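Local coordinates for protein Hpy188I (Helicobacter pylori, PDB 3OQG) that probably cleaves double-stranded DNA at a pseudopalindromic site, working as a two-subunit, metal-dependent restriction endonuclease of the GIY-YIG nuclease family, at residues L47-N51 with I125-V129; S52-L56 with Y98-V103; K80-I84 with F117-L122; E159-E164 with G176-T180. All blocks are in the same frame, centred on the assembly; numbering follows the deposited sequence.

Contact 1: residues L47-N51 with I125-V129; sequences LVPNN and INKIV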
# COMPACT_ATOMS: atom_id res chain seq x y z
N LEU A 47 -5.04 0.68 -21.90
CA LEU A 47 -6.18 0.20 -21.12
C LEU A 47 -7.47 0.54 -21.87
O LEU A 47 -7.69 1.69 -22.26
CB LEU A 47 -6.22 0.84 -19.73
CG LEU A 47 -4.89 0.80 -18.94
CD1 LEU A 47 -5.04 1.43 -17.54
CD2 LEU A 47 -4.35 -0.63 -18.88
N VAL A 48 -8.30 -0.48 -22.05
CA VAL A 48 -9.55 -0.33 -22.77
C VAL A 48 -10.74 -0.47 -21.83
O VAL A 48 -10.95 -1.56 -21.26
CB VAL A 48 -9.67 -1.41 -23.86
CG1 VAL A 48 -10.93 -1.17 -24.66
CG2 VAL A 48 -8.42 -1.43 -24.75
N PRO A 49 -11.52 0.61 -21.63
CA PRO A 49 -12.68 0.50 -20.75
C PRO A 49 -13.70 -0.45 -21.30
O PRO A 49 -14.00 -0.43 -22.51
CB PRO A 49 -13.26 1.93 -20.74
CG PRO A 49 -12.13 2.76 -21.08
CD PRO A 49 -11.36 2.01 -22.10
N ASN A 50 -14.20 -1.29 -20.41
CA ASN A 50 -15.30 -2.17 -20.70
C ASN A 50 -16.41 -1.91 -19.67
O ASN A 50 -16.44 -2.52 -18.60
CB ASN A 50 -14.83 -3.62 -20.69
CG ASN A 50 -15.91 -4.57 -21.16
OD1 ASN A 50 -17.12 -4.29 -21.03
ND2 ASN A 50 -15.49 -5.73 -21.66
N ASN A 51 -17.29 -0.97 -19.99
CA ASN A 51 -18.34 -0.55 -19.06
C ASN A 51 -19.29 -1.66 -18.66
O ASN A 51 -19.66 -1.78 -17.48
CB ASN A 51 -19.09 0.67 -19.61
CG ASN A 51 -18.48 1.96 -19.14
OD1 ASN A 51 -18.73 2.38 -18.00
ND2 ASN A 51 -17.65 2.59 -19.98
N ILE A 125 -15.22 8.36 -18.58
CA ILE A 125 -14.58 9.09 -19.68
C ILE A 125 -14.65 8.22 -20.94
O ILE A 125 -14.88 8.71 -22.05
CB ILE A 125 -13.14 9.42 -19.32
CG1 ILE A 125 -13.08 10.47 -18.18
CG2 ILE A 125 -12.35 9.88 -20.57
CD1 ILE A 125 -11.68 10.62 -17.60
N ASN A 126 -14.48 6.92 -20.72
CA ASN A 126 -14.71 5.90 -21.75
C ASN A 126 -13.84 6.11 -22.99
O ASN A 126 -14.28 5.94 -24.15
CB ASN A 126 -16.19 5.83 -22.09
CG ASN A 126 -16.59 4.53 -22.76
OD1 ASN A 126 -15.93 3.49 -22.60
ND2 ASN A 126 -17.70 4.57 -23.49
N LYS A 127 -12.57 6.41 -22.72
CA LYS A 127 -11.55 6.46 -23.76
C LYS A 127 -10.44 5.46 -23.47
O LYS A 127 -10.19 5.08 -22.32
CB LYS A 127 -10.92 7.86 -23.84
CG LYS A 127 -11.89 9.00 -24.11
CD LYS A 127 -12.54 8.90 -25.47
CE LYS A 127 -13.57 10.00 -25.70
NZ LYS A 127 -14.10 9.95 -27.10
N ILE A 128 -9.78 5.02 -24.54
CA ILE A 128 -8.62 4.14 -24.39
C ILE A 128 -7.51 4.98 -23.74
O ILE A 128 -7.34 6.18 -24.05
CB ILE A 128 -8.21 3.53 -25.74
CG1 ILE A 128 -9.28 2.51 -26.19
CG2 ILE A 128 -6.90 2.86 -25.61
CD1 ILE A 128 -9.18 2.10 -27.64
N VAL A 129 -6.82 4.37 -22.78
CA VAL A 129 -5.77 5.03 -22.03
C VAL A 129 -4.42 4.50 -22.47
O VAL A 129 -4.20 3.29 -22.47
CB VAL A 129 -5.92 4.74 -20.51
CG1 VAL A 129 -4.87 5.45 -19.72
CG2 VAL A 129 -7.32 5.09 -20.04
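Immediately after helix 113-125 the chain turns at N126, whose positive phi ends the helical path and starts the run toward strand 129-134. The N126 carboxamide swings over to the other segment: its OD1 lies 3.6 Å from P49 CB and accepts a weak hydrogen bond from N51 ND2 at 3.3 Å. The stronger partner of that N51 amide is the carbonyl of L123. K127 meets the strand through its backbone, with its O packed 3.3 Å from P49 CG, while its CA-to-CB bond points away. At I128 the two segments come close enough for a CA-H...O contact, I128 CA to L47 O at 3.4 Å, and I128 CG1 lies 4.3 Å from V48 CG2. Regular pairing begins with V129. L47 N donates to V129 O at 2.8 Å and V129 N donates to L47 O at 2.9 Å, closing an antiparallel hydrogen-bonded pair. The side chains of this pair lie on the same face of the sheet, CB to CB 4.0 Å apart, and both touch F75 of strand 71-77. This is a helix-to-strand connection entering the antiparallel sheet of a GIY-YIG domain, with strand 129-134 placed between strands 42-50 and 71-77.

Contact 2: residues S52-L56 with Y98-V103; sequences SLEKL and YNCGKV. With nucleotides of chain D.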
# COMPACT_ATOMS: atom_id res chain seq x y z
N SER A 52 -19.70 -2.51 -19.60
CA SER A 52 -20.63 -3.57 -19.27
C SER A 52 -20.06 -4.48 -18.19
O SER A 52 -20.79 -4.93 -17.30
CB SER A 52 -20.99 -4.40 -20.49
OG SER A 52 -21.93 -5.40 -20.12
N LEU A 53 -18.75 -4.72 -18.24
CA LEU A 53 -18.12 -5.60 -17.27
C LEU A 53 -17.43 -4.85 -16.11
O LEU A 53 -16.82 -5.47 -15.25
CB LEU A 53 -17.12 -6.52 -17.97
CG LEU A 53 -17.75 -7.48 -18.99
CD1 LEU A 53 -16.75 -8.53 -19.30
CD2 LEU A 53 -19.07 -8.11 -18.53
N GLU A 54 -17.56 -3.52 -16.12
CA GLU A 54 -17.03 -2.64 -15.06
C GLU A 54 -15.56 -2.92 -14.80
O GLU A 54 -15.13 -3.14 -13.66
CB GLU A 54 -17.84 -2.73 -13.76
CG GLU A 54 -17.57 -1.57 -12.80
CD GLU A 54 -18.40 -1.63 -11.55
OE1 GLU A 54 -19.10 -2.66 -11.32
OE2 GLU A 54 -18.38 -0.63 -10.81
N LYS A 55 -14.78 -2.91 -15.87
CA LYS A 55 -13.37 -3.23 -15.77
C LYS A 55 -12.62 -2.62 -16.93
O LYS A 55 -13.22 -2.24 -17.94
CB LYS A 55 -13.14 -4.75 -15.77
CG LYS A 55 -13.36 -5.40 -17.11
CD LYS A 55 -13.20 -6.92 -17.05
CE LYS A 55 -11.80 -7.39 -16.62
NZ LYS A 55 -11.65 -8.89 -16.64
N LEU A 56 -11.31 -2.60 -16.77
CA LEU A 56 -10.36 -2.25 -17.81
C LEU A 56 -9.66 -3.47 -18.39
O LEU A 56 -9.15 -4.32 -17.67
CB LEU A 56 -9.28 -1.36 -17.23
CG LEU A 56 -9.78 -0.10 -16.53
CD1 LEU A 56 -8.72 0.49 -15.61
CD2 LEU A 56 -10.25 0.89 -17.57
N TYR A 98 -6.58 -1.94 -10.01
CA TYR A 98 -7.57 -0.91 -10.45
C TYR A 98 -8.95 -1.49 -10.69
O TYR A 98 -9.97 -0.87 -10.37
CB TYR A 98 -7.10 -0.20 -11.72
CG TYR A 98 -6.06 0.86 -11.45
CD1 TYR A 98 -6.35 1.95 -10.64
CD2 TYR A 98 -4.80 0.80 -12.03
CE1 TYR A 98 -5.43 2.94 -10.41
CE2 TYR A 98 -3.86 1.79 -11.81
CZ TYR A 98 -4.17 2.84 -10.98
OH TYR A 98 -3.24 3.84 -10.75
N ASN A 99 -9.01 -2.70 -11.26
CA ASN A 99 -10.29 -3.36 -11.49
C ASN A 99 -11.05 -3.74 -10.21
O ASN A 99 -12.20 -4.20 -10.30
CB ASN A 99 -10.11 -4.56 -12.42
CG ASN A 99 -9.90 -4.16 -13.85
OD1 ASN A 99 -10.28 -3.04 -14.24
ND2 ASN A 99 -9.31 -5.07 -14.66
N CYS A 100 -10.42 -3.55 -9.05
CA CYS A 100 -11.11 -3.65 -7.75
C CYS A 100 -11.95 -2.42 -7.40
O CYS A 100 -12.69 -2.45 -6.41
CB CYS A 100 -10.11 -3.90 -6.63
SG CYS A 100 -9.29 -5.51 -6.75
N GLY A 101 -11.82 -1.36 -8.19
CA GLY A 101 -12.54 -0.11 -7.95
C GLY A 101 -14.02 -0.13 -8.29
O GLY A 101 -14.54 0.89 -8.67
N LYS A 102 -14.68 -1.27 -8.15
CA LYS A 102 -16.09 -1.40 -8.50
C LYS A 102 -16.99 -0.71 -7.48
O LYS A 102 -16.69 -0.66 -6.29
CB LYS A 102 -16.47 -2.89 -8.67
CG LYS A 102 -15.72 -3.64 -9.74
CD LYS A 102 -16.41 -4.95 -9.96
CE LYS A 102 -15.71 -5.85 -10.89
NZ LYS A 102 -16.57 -7.03 -11.11
N VAL A 103 -18.13 -0.22 -7.97
CA VAL A 103 -19.13 0.39 -7.09
C VAL A 103 -19.47 -0.48 -5.89
O VAL A 103 -19.50 0.02 -4.74
CB VAL A 103 -20.39 0.77 -7.89
CG1 VAL A 103 -21.55 1.15 -6.95
CG2 VAL A 103 -20.07 1.88 -8.91
P DT D 2 -17.86 -10.42 -6.88
OP1 DT D 2 -18.81 -11.35 -6.23
OP2 DT D 2 -18.35 -9.16 -7.48
O5' DT D 2 -16.73 -10.06 -5.81
C5' DT D 2 -16.44 -10.96 -4.74
C4' DT D 2 -15.19 -10.52 -4.01
O4' DT D 2 -14.07 -10.43 -4.90
C3' DT D 2 -15.25 -9.17 -3.29
O3' DT D 2 -15.44 -9.43 -1.89
C2' DT D 2 -13.89 -8.53 -3.57
C1' DT D 2 -13.10 -9.64 -4.26
N1 DT D 2 -12.12 -9.23 -5.27
C2 DT D 2 -10.78 -9.33 -4.97
O2 DT D 2 -10.37 -9.64 -3.86
N3 DT D 2 -9.94 -9.04 -6.01
C4 DT D 2 -10.29 -8.64 -7.29
O4 DT D 2 -9.42 -8.45 -8.13
C5 DT D 2 -11.71 -8.49 -7.52
C7 DT D 2 -12.19 -8.00 -8.85
C6 DT D 2 -12.55 -8.79 -6.51
P DT D 3 -15.28 -8.25 -0.81
OP1 DT D 3 -16.38 -8.44 0.16
OP2 DT D 3 -15.15 -6.94 -1.51
O5' DT D 3 -13.90 -8.58 -0.10
C5' DT D 3 -13.54 -9.94 0.15
C4' DT D 3 -12.11 -10.03 0.61
O4' DT D 3 -11.20 -9.64 -0.45
C3' DT D 3 -11.74 -9.16 1.82
O3' DT D 3 -10.74 -9.85 2.58
C2' DT D 3 -11.13 -7.94 1.15
C1' DT D 3 -10.36 -8.59 0.01
N1 DT D 3 -10.07 -7.68 -1.12
C2 DT D 3 -8.77 -7.57 -1.58
O2 DT D 3 -7.86 -8.26 -1.16
N3 DT D 3 -8.58 -6.62 -2.54
C4 DT D 3 -9.54 -5.79 -3.10
O4 DT D 3 -9.20 -4.93 -3.93
C5 DT D 3 -10.89 -5.99 -2.62
C7 DT D 3 -12.00 -5.16 -3.19
C6 DT D 3 -11.08 -6.92 -1.67
O HOH W 1 -17.15 -7.77 -14.09
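E54 is the oddity here: a non-glycine residue with both backbone angles positive (52/52), it sits with K55 opposite N50 in a G1 beta bulge. Its extended side chain reaches toward the 98-103 segment, and OE2 accepts a hydrogen bond from V103 N at 2.9 Å. V103 is the first residue of helix 103-108, after K102 at the N-cap position, so the carboxylate takes up an amide at the start of the helix; Q120 also donates to it. The second link is two-pronged. L56 N donates to N99 OD1 at 2.8 Å, and N99 ND2 donates to L56 O at 3.1 Å, so that the N99 carboxamide pairs with the strand backbone much as a neighbouring strand would. The K102 amine joins in through one water, which lies 3.1 Å from K102 NZ and donates to L53 O at 2.6 Å. Beside these polar links, L56 CD1 packs 4.3 Å from Y98 CB. Residues Y98 to G101 form a type I beta turn, closed by G101 N to Y98 O at 2.9 Å, which carries C100 to the DNA: C100 SG lies 3.3 Å from O4 of DT2 and 2.9 Å from O4 of DT3, both of chain D. A bulged hairpin, 42-50 with 55-60, thus holds a turn of the GIY-YIG domain against the major-groove edge of two thymines.

Contact 3: residues K80-I84 with F117-L122; sequences KIFKI and FVLQSL. With nucleotides of chain C.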
# COMPACT_ATOMS: atom_id res chain seq x y z
N LYS A 80 -3.48 13.94 -22.61
CA LYS A 80 -3.41 14.59 -21.29
C LYS A 80 -2.94 13.59 -20.22
O LYS A 80 -3.37 12.45 -20.21
CB LYS A 80 -4.79 15.15 -20.89
CG LYS A 80 -5.27 16.33 -21.72
CD LYS A 80 -4.36 17.52 -21.58
CE LYS A 80 -4.98 18.80 -22.12
NZ LYS A 80 -4.01 19.95 -22.05
N ILE A 81 -2.06 14.05 -19.33
CA ILE A 81 -1.61 13.22 -18.21
C ILE A 81 -2.71 13.17 -17.15
O ILE A 81 -3.03 14.18 -16.52
CB ILE A 81 -0.29 13.73 -17.61
CG1 ILE A 81 0.81 13.58 -18.65
CG2 ILE A 81 0.07 12.96 -16.31
CD1 ILE A 81 2.14 14.18 -18.24
N PHE A 82 -3.28 11.98 -16.96
CA PHE A 82 -4.34 11.77 -15.98
C PHE A 82 -3.73 11.42 -14.62
O PHE A 82 -4.19 11.89 -13.61
CB PHE A 82 -5.27 10.66 -16.45
CG PHE A 82 -6.18 10.13 -15.39
CD1 PHE A 82 -7.33 10.82 -15.04
CD2 PHE A 82 -5.86 8.96 -14.71
CE1 PHE A 82 -8.17 10.33 -14.00
CE2 PHE A 82 -6.71 8.46 -13.70
CZ PHE A 82 -7.87 9.14 -13.37
N LYS A 83 -2.72 10.56 -14.63
CA LYS A 83 -2.02 10.21 -13.41
C LYS A 83 -0.62 9.66 -13.64
O LYS A 83 -0.28 9.21 -14.72
CB LYS A 83 -2.87 9.28 -12.52
CG LYS A 83 -2.71 7.82 -12.68
CD LYS A 83 -3.33 7.06 -11.46
CE LYS A 83 -2.42 6.91 -10.23
NZ LYS A 83 -3.05 6.05 -9.15
N ILE A 84 0.18 9.74 -12.57
CA ILE A 84 1.49 9.12 -12.47
C ILE A 84 1.41 8.23 -11.25
O ILE A 84 0.92 8.67 -10.21
CB ILE A 84 2.62 10.14 -12.31
CG1 ILE A 84 2.65 11.11 -13.51
CG2 ILE A 84 3.98 9.42 -12.14
CD1 ILE A 84 3.44 12.39 -13.26
N PHE A 117 -11.89 5.67 -7.51
CA PHE A 117 -11.84 6.92 -8.27
C PHE A 117 -11.28 6.69 -9.69
O PHE A 117 -11.83 7.18 -10.67
CB PHE A 117 -11.04 7.98 -7.51
CG PHE A 117 -10.63 9.14 -8.39
CD1 PHE A 117 -11.56 10.09 -8.77
CD2 PHE A 117 -9.35 9.20 -8.93
CE1 PHE A 117 -11.21 11.12 -9.64
CE2 PHE A 117 -9.00 10.22 -9.80
CZ PHE A 117 -9.93 11.19 -10.16
N VAL A 118 -10.18 5.96 -9.80
CA VAL A 118 -9.57 5.74 -11.11
C VAL A 118 -10.42 4.85 -12.02
O VAL A 118 -10.69 5.23 -13.16
CB VAL A 118 -8.11 5.22 -10.99
CG1 VAL A 118 -7.55 4.90 -12.40
CG2 VAL A 118 -7.23 6.24 -10.28
N LEU A 119 -10.89 3.70 -11.54
CA LEU A 119 -11.66 2.82 -12.41
C LEU A 119 -12.93 3.56 -12.89
O LEU A 119 -13.26 3.55 -14.08
CB LEU A 119 -12.03 1.55 -11.69
CG LEU A 119 -12.91 0.60 -12.52
CD1 LEU A 119 -12.11 0.10 -13.70
CD2 LEU A 119 -13.44 -0.57 -11.68
N GLN A 120 -13.64 4.19 -11.95
CA GLN A 120 -14.93 4.80 -12.29
C GLN A 120 -14.72 5.98 -13.23
O GLN A 120 -15.52 6.18 -14.16
CB GLN A 120 -15.73 5.21 -11.06
CG GLN A 120 -16.14 4.04 -10.16
CD GLN A 120 -16.88 2.96 -10.91
OE1 GLN A 120 -17.77 3.25 -11.74
NE2 GLN A 120 -16.55 1.71 -10.61
N SER A 121 -13.65 6.74 -13.00
CA SER A 121 -13.34 7.88 -13.88
C SER A 121 -12.99 7.41 -15.29
O SER A 121 -13.49 7.96 -16.27
CB SER A 121 -12.20 8.74 -13.31
OG SER A 121 -12.63 9.43 -12.14
N LEU A 122 -12.14 6.40 -15.38
CA LEU A 122 -11.77 5.86 -16.70
C LEU A 122 -12.96 5.24 -17.44
O LEU A 122 -13.07 5.37 -18.65
CB LEU A 122 -10.60 4.88 -16.56
CG LEU A 122 -9.27 5.44 -16.05
CD1 LEU A 122 -8.13 4.42 -16.16
CD2 LEU A 122 -8.85 6.76 -16.65
P DG C 6 -0.61 4.34 -6.78
OP1 DG C 6 0.49 4.79 -7.65
OP2 DG C 6 -2.01 4.37 -7.29
O5' DG C 6 -0.28 2.88 -6.26
C5' DG C 6 0.71 2.71 -5.24
C4' DG C 6 0.56 1.37 -4.57
O4' DG C 6 -0.70 1.27 -3.87
C3' DG C 6 0.61 0.18 -5.53
O3' DG C 6 1.54 -0.78 -5.02
C2' DG C 6 -0.80 -0.38 -5.48
C1' DG C 6 -1.18 -0.05 -4.05
N9 DG C 6 -2.61 -0.09 -3.76
C8 DG C 6 -3.61 0.67 -4.31
N7 DG C 6 -4.80 0.33 -3.88
C5 DG C 6 -4.56 -0.69 -2.96
C6 DG C 6 -5.46 -1.46 -2.18
O6 DG C 6 -6.70 -1.41 -2.14
N1 DG C 6 -4.78 -2.39 -1.39
C2 DG C 6 -3.41 -2.56 -1.38
N2 DG C 6 -2.93 -3.52 -0.57
N3 DG C 6 -2.57 -1.85 -2.10
C4 DG C 6 -3.21 -0.94 -2.87
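Two successive residues of strand 80-87, F82 and K83, both direct their CA-to-CB bonds toward helix 113-125. In a regular strand they would alternate; a classic beta bulge, in which both face F75 of strand 71-77, puts them on one side. F82 has the most surface covered by the helix. L122 CD2 sits over one face of its ring, 4.1 Å from the centroid in a CH-pi contact, while V118 CG1 lies at the ring edge, 3.9 Å from F82 CE2. F82 CZ also approaches F117 CE2 at 3.9 Å and S121 CB at 4.3 Å, where S121 OG is turned back onto the helix and donates to F117 O at 2.8 Å. Next in line, K83 lays its aliphatic part on the helix, with CD 4.2 Å from V118 CG2, and sends NZ to the DNA, 2.7 Å from OP2 of DG6 of chain C. Y98 also bonds to this amine. The segments run nearly antiparallel, at 156° with their axes 11.1 Å apart. Helix 113-125 packs against the sheet, where L122 also touches I77 of strand 71-77 and L56 of strand 55-60, while I81 and I84 pack on P174 and L163 of the second subunit.

Contact 4: residues E159-E164 with G176-T180; sequences ENVILE and GCTQT. With NA (sodium ion), chain E; nucleotides of chain D; nucleotides of chain C.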
# COMPACT_ATOMS: atom_id res chain seq x y z
N GLU A 159 10.11 -9.14 5.36
CA GLU A 159 8.84 -9.62 5.91
C GLU A 159 8.42 -10.90 5.19
O GLU A 159 7.93 -11.85 5.82
CB GLU A 159 7.77 -8.58 5.72
CG GLU A 159 6.35 -9.02 6.08
CD GLU A 159 5.31 -8.16 5.41
OE1 GLU A 159 5.13 -8.29 4.18
OE2 GLU A 159 4.69 -7.33 6.09
N ASN A 160 8.59 -10.91 3.87
CA ASN A 160 8.23 -12.07 3.07
C ASN A 160 9.06 -13.31 3.42
O ASN A 160 8.50 -14.40 3.59
CB ASN A 160 8.37 -11.75 1.59
CG ASN A 160 8.09 -12.94 0.73
OD1 ASN A 160 9.00 -13.56 0.21
ND2 ASN A 160 6.82 -13.31 0.64
N VAL A 161 10.37 -13.13 3.51
CA VAL A 161 11.30 -14.20 3.85
C VAL A 161 10.97 -14.77 5.23
O VAL A 161 10.89 -15.99 5.42
CB VAL A 161 12.77 -13.69 3.81
CG1 VAL A 161 13.73 -14.71 4.39
CG2 VAL A 161 13.18 -13.34 2.37
N ILE A 162 10.74 -13.87 6.18
CA ILE A 162 10.43 -14.25 7.55
C ILE A 162 9.09 -15.00 7.63
O ILE A 162 9.02 -16.03 8.29
CB ILE A 162 10.43 -13.00 8.47
CG1 ILE A 162 11.87 -12.52 8.67
CG2 ILE A 162 9.78 -13.31 9.82
CD1 ILE A 162 11.99 -11.12 9.31
N LEU A 163 8.06 -14.51 6.96
CA LEU A 163 6.73 -15.11 7.03
C LEU A 163 6.69 -16.48 6.35
O LEU A 163 6.06 -17.43 6.84
CB LEU A 163 5.67 -14.22 6.38
CG LEU A 163 4.72 -13.44 7.27
CD1 LEU A 163 3.69 -12.69 6.39
CD2 LEU A 163 4.01 -14.36 8.27
N GLU A 164 7.34 -16.58 5.20
CA GLU A 164 7.40 -17.87 4.52
C GLU A 164 8.18 -18.89 5.36
O GLU A 164 7.82 -20.06 5.39
CB GLU A 164 7.90 -17.71 3.08
CG GLU A 164 6.79 -17.20 2.15
CD GLU A 164 7.14 -17.19 0.68
OE1 GLU A 164 6.52 -16.39 -0.06
OE2 GLU A 164 8.00 -17.98 0.25
N GLY A 176 -3.25 -12.45 13.06
CA GLY A 176 -3.41 -11.08 12.53
C GLY A 176 -2.97 -10.86 11.09
O GLY A 176 -3.11 -9.74 10.58
N CYS A 177 -2.42 -11.90 10.45
CA CYS A 177 -1.99 -11.87 9.04
C CYS A 177 -2.93 -12.69 8.16
O CYS A 177 -3.40 -13.75 8.57
CB CYS A 177 -0.59 -12.48 8.90
SG CYS A 177 0.76 -11.62 9.72
N THR A 178 -3.16 -12.21 6.93
CA THR A 178 -3.83 -12.96 5.86
C THR A 178 -2.93 -13.08 4.61
O THR A 178 -2.75 -14.20 4.11
CB THR A 178 -5.19 -12.34 5.48
OG1 THR A 178 -6.01 -12.28 6.66
CG2 THR A 178 -5.90 -13.14 4.40
N GLN A 179 -2.36 -11.97 4.14
CA GLN A 179 -1.36 -12.01 3.05
C GLN A 179 -0.00 -12.48 3.54
O GLN A 179 0.34 -12.32 4.72
CB GLN A 179 -1.10 -10.63 2.42
CG GLN A 179 -2.27 -9.83 1.90
CD GLN A 179 -3.37 -10.65 1.30
OE1 GLN A 179 -3.64 -11.79 1.71
NE2 GLN A 179 -4.05 -10.08 0.31
N THR A 180 0.78 -13.00 2.60
CA THR A 180 2.19 -13.30 2.82
C THR A 180 3.03 -12.27 2.03
O THR A 180 4.24 -12.12 2.27
CB THR A 180 2.53 -14.76 2.40
OG1 THR A 180 3.80 -15.15 2.93
CG2 THR A 180 2.53 -14.91 0.89
OXT THR A 180 2.53 -11.55 1.15
NA NA E . 2.45 -6.95 5.68
P DC D 4 -10.04 -9.15 3.84
OP1 DC D 4 -10.01 -10.18 4.91
OP2 DC D 4 -10.64 -7.82 4.12
O5' DC D 4 -8.55 -8.93 3.34
C5' DC D 4 -7.81 -10.02 2.80
C4' DC D 4 -6.35 -9.66 2.73
O4' DC D 4 -6.14 -8.71 1.65
C3' DC D 4 -5.87 -8.95 3.99
O3' DC D 4 -4.49 -9.19 4.20
C2' DC D 4 -6.11 -7.49 3.67
C1' DC D 4 -5.76 -7.44 2.18
N1 DC D 4 -6.49 -6.40 1.43
C2 DC D 4 -5.76 -5.49 0.65
O2 DC D 4 -4.52 -5.62 0.58
N3 DC D 4 -6.41 -4.51 -0.02
C4 DC D 4 -7.74 -4.42 0.07
N4 DC D 4 -8.35 -3.42 -0.59
C5 DC D 4 -8.51 -5.34 0.84
C6 DC D 4 -7.85 -6.31 1.49
P DA D 5 -3.83 -8.77 5.60
OP1 DA D 5 -2.95 -9.87 6.06
OP2 DA D 5 -4.91 -8.28 6.48
O5' DA D 5 -2.91 -7.53 5.22
C5' DA D 5 -1.72 -7.69 4.46
C4' DA D 5 -1.17 -6.34 4.08
O4' DA D 5 -2.15 -5.65 3.28
C3' DA D 5 -0.90 -5.42 5.27
O3' DA D 5 0.49 -5.42 5.57
C2' DA D 5 -1.38 -4.05 4.81
C1' DA D 5 -1.88 -4.27 3.39
N9 DA D 5 -3.11 -3.55 3.07
C8 DA D 5 -4.40 -3.90 3.39
N7 DA D 5 -5.29 -3.05 2.96
C5 DA D 5 -4.55 -2.07 2.32
C6 DA D 5 -4.90 -0.89 1.65
N6 DA D 5 -6.16 -0.46 1.53
N1 DA D 5 -3.91 -0.14 1.12
C2 DA D 5 -2.64 -0.57 1.26
N3 DA D 5 -2.18 -1.66 1.86
C4 DA D 5 -3.20 -2.38 2.37
P DA C 8 2.41 -8.37 -3.22
OP1 DA C 8 3.45 -8.93 -2.31
OP2 DA C 8 2.67 -8.32 -4.68
O5' DA C 8 1.06 -9.17 -2.96
C5' DA C 8 0.50 -9.19 -1.65
C4' DA C 8 -0.87 -9.81 -1.68
O4' DA C 8 -1.73 -9.06 -2.55
C3' DA C 8 -0.91 -11.24 -2.21
O3' DA C 8 -1.04 -12.13 -1.09
C2' DA C 8 -2.13 -11.28 -3.12
C1' DA C 8 -2.78 -9.92 -2.93
N9 DA C 8 -3.41 -9.36 -4.12
C8 DA C 8 -2.82 -8.83 -5.25
N7 DA C 8 -3.68 -8.39 -6.14
C5 DA C 8 -4.92 -8.65 -5.56
C6 DA C 8 -6.23 -8.43 -6.01
N6 DA C 8 -6.54 -7.86 -7.18
N1 DA C 8 -7.24 -8.82 -5.20
C2 DA C 8 -6.94 -9.39 -4.02
N3 DA C 8 -5.75 -9.64 -3.49
C4 DA C 8 -4.77 -9.25 -4.32
O HOH W 2 5.24 -9.23 1.82
O HOH W 3 2.90 -6.60 3.39
O HOH W 4 1.40 -8.93 4.40
O HOH W 5 1.36 -8.12 7.44
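T180, the last residue of the chain, has the most surface covered, and L163 follows. The C-terminal segment folds back on helix 154-170 so that the L163 side chain points into it: L163 CD1 lies 3.9 Å from T180 CA and 3.8 Å from Q179 O, and L163 CD2 is 4.5 Å from C177 SG. The terminal carboxylate supplies the polar half. N160 ND2 donates to T180 O at 3.3 Å, and the same amide nitrogen bonds along the helix to E164 OE1 at 3.2 Å. One water extends the link, donating to T180 O at 3.1 Å and to E159 OE1 at 2.5 Å. The T180 hydroxyl, by contrast, is buried without a polar partner, with OG1 3.7 Å from E164 CG. Both segments then reach the DNA. T178 N and Q179 N donate to OP1 of DA5 of chain D at 2.5 and 2.9 Å, while E159 OE2 binds sodium at 2.3 Å and is hydrogen-bonded to H86 of the second subunit. The sodium also takes O3' of DA5 at 2.5 Å, three waters and a DNA phosphate. E159 binds calcium in another structure of this protein, so this chemistry is consistent with a catalytic metal site in which the ion could stabilise the departing O3' while the C-terminal amides grip the preceding phosphate.

Overall arrangement
Contacts 1, 2 and 3 form one continuous body, with centres 10 to 13 Å apart. N50 N to K55 O (2.8 Å) joins contacts 1 and 2, L122 packs on V129 and P49 between contacts 3 and 1, and Y98 OH to K83 NZ (2.7 Å) and G101 O to Q120 NE2 (2.9 Å) tie contact 2 to contact 3. Contact 4 stands apart, centred 28 to 36 Å from the others and touching none. The K83 side chain lies about 5 Å from a sodium ion, and that of Y98 about 7 Å. Since E159 of contact 4 meets H86 of the second subunit, each metal site apparently combines the nuclease domain of one subunit with the C-terminal region of the other.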